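Local structure of NADH-rubredoxin oxidoreductase (Clostridium acetobutylicum, 3KLJ) at residues 142-153 with 217-227. The protein uses an FAD cofactor to pass electrons from NADH to rubredoxin, feeding the dioxygen-scavenging system of an obligate anaerobe. Sequence-based numbering, arbitrary orientation.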
loop_
_atom_site.group_PDB
_atom_site.type_symbol
_atom_site.label_atom_id
_atom_site.label_comp_id
_atom_site.label_asym_id
_atom_site.label_seq_id
_atom_site.Cartn_x
_atom_site.Cartn_y
_atom_site.Cartn_z
ATOM N N GLU A 142 9.298 3.350 -21.420
ATOM C CA GLU A 142 10.566 2.624 -21.431
ATOM C C GLU A 142 10.377 1.182 -21.891
ATOM O O GLU A 142 11.216 0.649 -22.616
ATOM C CB GLU A 142 11.282 2.682 -20.081
ATOM C CG GLU A 142 12.439 3.672 -20.004
ATOM C CD GLU A 142 13.591 3.358 -20.954
ATOM O OE1 GLU A 142 14.618 2.798 -20.511
ATOM O OE2 GLU A 142 13.466 3.671 -22.148
ATOM N N CYS A 143 9.264 0.572 -21.481
ATOM C CA CYS A 143 8.910 -0.791 -21.897
ATOM C C CYS A 143 8.762 -0.911 -23.415
ATOM O O CYS A 143 9.225 -1.888 -24.001
ATOM C CB CYS A 143 7.641 -1.281 -21.186
ATOM S SG CYS A 143 7.866 -1.585 -19.416
ATOM N N LYS A 144 8.129 0.078 -24.045
ATOM C CA LYS A 144 8.060 0.137 -25.515
ATOM C C LYS A 144 9.438 0.397 -26.124
ATOM O O LYS A 144 9.787 -0.170 -27.156
ATOM C CB LYS A 144 7.087 1.226 -25.989
ATOM C CG LYS A 144 5.639 1.062 -25.522
ATOM C CD LYS A 144 4.708 1.961 -26.340
ATOM C CE LYS A 144 3.415 2.278 -25.599
ATOM N NZ LYS A 144 3.621 3.360 -24.600
ATOM N N ASN A 145 10.207 1.264 -25.466
ATOM C CA ASN A 145 11.536 1.693 -25.921
ATOM C C ASN A 145 12.597 0.581 -25.806
ATOM O O ASN A 145 13.340 0.324 -26.752
ATOM C CB ASN A 145 11.938 2.953 -25.131
ATOM C CG ASN A 145 13.281 3.538 -25.546
ATOM O OD1 ASN A 145 14.047 3.988 -24.692
ATOM N ND2 ASN A 145 13.561 3.569 -26.848
ATOM N N LYS A 146 12.647 -0.074 -24.648
ATOM C CA LYS A 146 13.611 -1.142 -24.377
ATOM C C LYS A 146 13.146 -2.478 -24.947
ATOM O O LYS A 146 13.963 -3.285 -25.402
ATOM C CB LYS A 146 13.861 -1.275 -22.872
ATOM C CG LYS A 146 14.744 -0.179 -22.269
ATOM C CD LYS A 146 16.201 -0.617 -22.219
ATOM C CE LYS A 146 17.013 0.260 -21.284
ATOM N NZ LYS A 146 17.612 1.414 -22.011
ATOM N N GLY A 147 11.834 -2.706 -24.918
ATOM C CA GLY A 147 11.252 -3.925 -25.476
ATOM C C GLY A 147 10.944 -5.014 -24.464
ATOM O O GLY A 147 10.295 -6.007 -24.807
ATOM N N LYS A 148 11.431 -4.845 -23.232
ATOM C CA LYS A 148 11.148 -5.772 -22.115
ATOM C C LYS A 148 11.419 -5.125 -20.747
ATOM O O LYS A 148 12.150 -4.139 -20.652
ATOM C CB LYS A 148 11.909 -7.105 -22.264
ATOM C CG LYS A 148 13.431 -6.985 -22.335
ATOM C CD LYS A 148 14.058 -8.115 -23.145
ATOM C CE LYS A 148 14.184 -9.398 -22.337
ATOM N NZ LYS A 148 14.673 -10.540 -23.177
ATOM N N ALA A 149 10.817 -5.678 -19.696
ATOM C CA ALA A 149 10.994 -5.146 -18.342
ATOM C C ALA A 149 11.640 -6.160 -17.393
ATOM O O ALA A 149 11.462 -7.372 -17.546
ATOM C CB ALA A 149 9.661 -4.663 -17.775
ATOM N N PHE A 150 12.396 -5.653 -16.422
ATOM C CA PHE A 150 12.944 -6.486 -15.357
ATOM C C PHE A 150 12.541 -5.869 -14.025
ATOM O O PHE A 150 12.969 -4.754 -13.697
ATOM C CB PHE A 150 14.469 -6.612 -15.489
ATOM C CG PHE A 150 15.097 -7.570 -14.507
ATOM C CD1 PHE A 150 14.693 -8.910 -14.449
ATOM C CD2 PHE A 150 16.115 -7.145 -13.661
ATOM C CE1 PHE A 150 15.278 -9.795 -13.543
ATOM C CE2 PHE A 150 16.708 -8.022 -12.756
ATOM C CZ PHE A 150 16.286 -9.351 -12.698
ATOM N N ILE A 151 11.690 -6.579 -13.282
ATOM C CA ILE A 151 11.183 -6.090 -12.009
ATOM C C ILE A 151 11.968 -6.693 -10.844
ATOM O O ILE A 151 11.988 -7.910 -10.658
ATOM C CB ILE A 151 9.648 -6.343 -11.846
ATOM C CG1 ILE A 151 8.862 -5.548 -12.891
ATOM C CG2 ILE A 151 9.153 -5.936 -10.455
ATOM C CD1 ILE A 151 8.350 -6.363 -14.037
ATOM N N ILE A 152 12.620 -5.830 -10.074
ATOM C CA ILE A 152 13.373 -6.241 -8.895
ATOM C C ILE A 152 12.514 -6.049 -7.643
ATOM O O ILE A 152 12.023 -4.940 -7.377
ATOM C CB ILE A 152 14.711 -5.451 -8.779
ATOM C CG1 ILE A 152 15.681 -5.894 -9.888
ATOM C CG2 ILE A 152 15.324 -5.620 -7.384
ATOM C CD1 ILE A 152 16.972 -5.125 -9.947
ATOM N N GLY A 153 12.340 -7.121 -6.874
ATOM C CA GLY A 153 11.521 -7.074 -5.659
ATOM C C GLY A 153 10.517 -8.204 -5.621
ATOM O O GLY A 153 9.857 -8.492 -6.621
ATOM N N LEU A 217 20.700 -8.763 -19.063
ATOM C CA LEU A 217 19.255 -8.623 -18.918
ATOM C C LEU A 217 18.884 -7.247 -18.368
ATOM O O LEU A 217 17.968 -6.603 -18.884
ATOM C CB LEU A 217 18.676 -9.741 -18.039
ATOM C CG LEU A 217 17.173 -9.720 -17.717
ATOM C CD1 LEU A 217 16.320 -9.680 -18.991
ATOM C CD2 LEU A 217 16.799 -10.937 -16.870
ATOM N N ILE A 218 19.595 -6.800 -17.334
ATOM C CA ILE A 218 19.365 -5.475 -16.748
ATOM C C ILE A 218 19.508 -4.345 -17.778
ATOM O O ILE A 218 18.618 -3.497 -17.902
ATOM C CB ILE A 218 20.234 -5.244 -15.478
ATOM C CG1 ILE A 218 19.583 -5.959 -14.280
ATOM C CG2 ILE A 218 20.386 -3.760 -15.173
ATOM C CD1 ILE A 218 20.447 -6.058 -13.029
ATOM N N ARG A 219 20.612 -4.373 -18.531
ATOM C CA ARG A 219 20.909 -3.379 -19.564
ATOM C C ARG A 219 19.801 -3.281 -20.617
ATOM O O ARG A 219 19.361 -2.137 -20.979
ATOM C CB ARG A 219 22.230 -3.741 -20.247
ATOM C CG ARG A 219 23.195 -2.591 -20.455
ATOM C CD ARG A 219 24.559 -3.099 -20.952
ATOM N NE ARG A 219 25.198 -4.012 -19.992
ATOM C CZ ARG A 219 25.500 -5.291 -20.242
ATOM N NH1 ARG A 219 25.242 -5.851 -21.441
ATOM N NH2 ARG A 219 26.077 -6.014 -19.285
ATOM N N SER A 220 19.351 -4.487 -21.094
ATOM C CA SER A 220 18.376 -4.568 -22.183
ATOM C C SER A 220 16.922 -4.398 -21.732
ATOM O O SER A 220 16.014 -4.424 -22.567
ATOM C CB SER A 220 18.538 -5.888 -22.952
ATOM O OG SER A 220 18.269 -7.002 -22.121
ATOM N N SER A 221 16.703 -4.215 -20.428
ATOM C CA SER A 221 15.349 -4.069 -19.889
ATOM C C SER A 221 15.060 -2.689 -19.309
ATOM O O SER A 221 15.971 -1.959 -18.909
ATOM C CB SER A 221 15.087 -5.102 -18.787
ATOM O OG SER A 221 15.472 -6.399 -19.186
ATOM N N CYS A 222 13.776 -2.347 -19.262
ATOM C CA CYS A 222 13.304 -1.275 -18.397
ATOM C C CYS A 222 13.292 -1.862 -16.985
ATOM O O CYS A 222 12.616 -2.858 -16.729
ATOM C CB CYS A 222 11.911 -0.815 -18.831
ATOM S SG CYS A 222 10.979 0.115 -17.599
ATOM N N VAL A 223 14.079 -1.279 -16.084
ATOM C CA VAL A 223 14.231 -1.860 -14.750
ATOM C C VAL A 223 13.406 -1.112 -13.707
ATOM O O VAL A 223 13.541 0.104 -13.513
ATOM C CB VAL A 223 15.725 -2.076 -14.321
ATOM C CG1 VAL A 223 16.612 -2.390 -15.536
ATOM C CG2 VAL A 223 16.273 -0.894 -13.575
ATOM N N ILE A 224 12.517 -1.861 -13.068
ATOM C CA ILE A 224 11.577 -1.312 -12.101
ATOM C C ILE A 224 11.818 -1.969 -10.746
ATOM O O ILE A 224 11.772 -3.186 -10.622
ATOM C CB ILE A 224 10.112 -1.557 -12.554
ATOM C CG1 ILE A 224 9.945 -1.199 -14.036
ATOM C CG2 ILE A 224 9.146 -0.764 -11.700
ATOM C CD1 ILE A 224 9.038 -2.121 -14.793
ATOM N N THR A 225 12.087 -1.160 -9.732
ATOM C CA THR A 225 12.236 -1.685 -8.382
ATOM C C THR A 225 10.893 -1.611 -7.669
ATOM O O THR A 225 10.219 -0.589 -7.708
ATOM C CB THR A 225 13.349 -0.961 -7.591
ATOM O OG1 THR A 225 13.153 0.459 -7.665
ATOM C CG2 THR A 225 14.724 -1.327 -8.158
ATOM N N ALA A 226 10.492 -2.728 -7.080
ATOM C CA ALA A 226 9.261 -2.838 -6.307
ATOM C C ALA A 226 9.700 -3.424 -4.971
ATOM O O ALA A 226 9.563 -4.625 -4.720
ATOM C CB ALA A 226 8.264 -3.763 -7.026
ATOM N N VAL A 227 10.272 -2.562 -4.137
ATOM C CA VAL A 227 10.943 -2.979 -2.907
ATOM C C VAL A 227 10.321 -2.292 -1.686
ATOM O O VAL A 227 10.993 -1.994 -0.697
ATOM C CB VAL A 227 12.486 -2.739 -2.976
ATOM C CG1 VAL A 227 13.143 -3.771 -3.872
ATOM C CG2 VAL A 227 12.801 -1.327 -3.456
#
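Glu142 CB lies 3.6 Å from Cys222 SG where helix 133-146 meets the start of strand 222-225, in the Rossmann-type NADH-binding domain. With SG anti to its backbone N (chi1 162°), Cys222 turns its thiol against this helix; Cys143 SG approaches Cys222 SG to 4.0 Å, and the two sulfurs are not bonded as a disulfide here, although one between them is known. Lys146 bends at chi2 and lays its aliphatic chain over the backbone of 219-222, CE 3.4 Å from Arg219 O, while its NZ makes a long salt bridge back to Glu142. After the turn at Gly147, Lys148 O accepts a hydrogen bond from Cys222 N, and strands 149-152 and 222-225 run on as neighbours in the parallel sheet. Ala149 CB meets Ile224 CD1 beneath helix 156-168. Phe150 bonds Cys222 O and Ile224 N through its N and O, and its ring points to the face covered by helix 215-220: Leu217 CG sits over one ring face, Leu217 CD2 3.8 Å from Phe150 CD1, and Ile218 CG1 approaches Phe150 CD2 obliquely. On the opposite face Ile151 lies alongside Ile224. Ile152 N bonds Ile224 O, and its O accepts an almost straight bond (178°) from Ala226 N. Gly153 begins what is probably the GxGxxG dinucleotide turn, its CA 3.3 Å from Ala226 O in a CA-H...O contact.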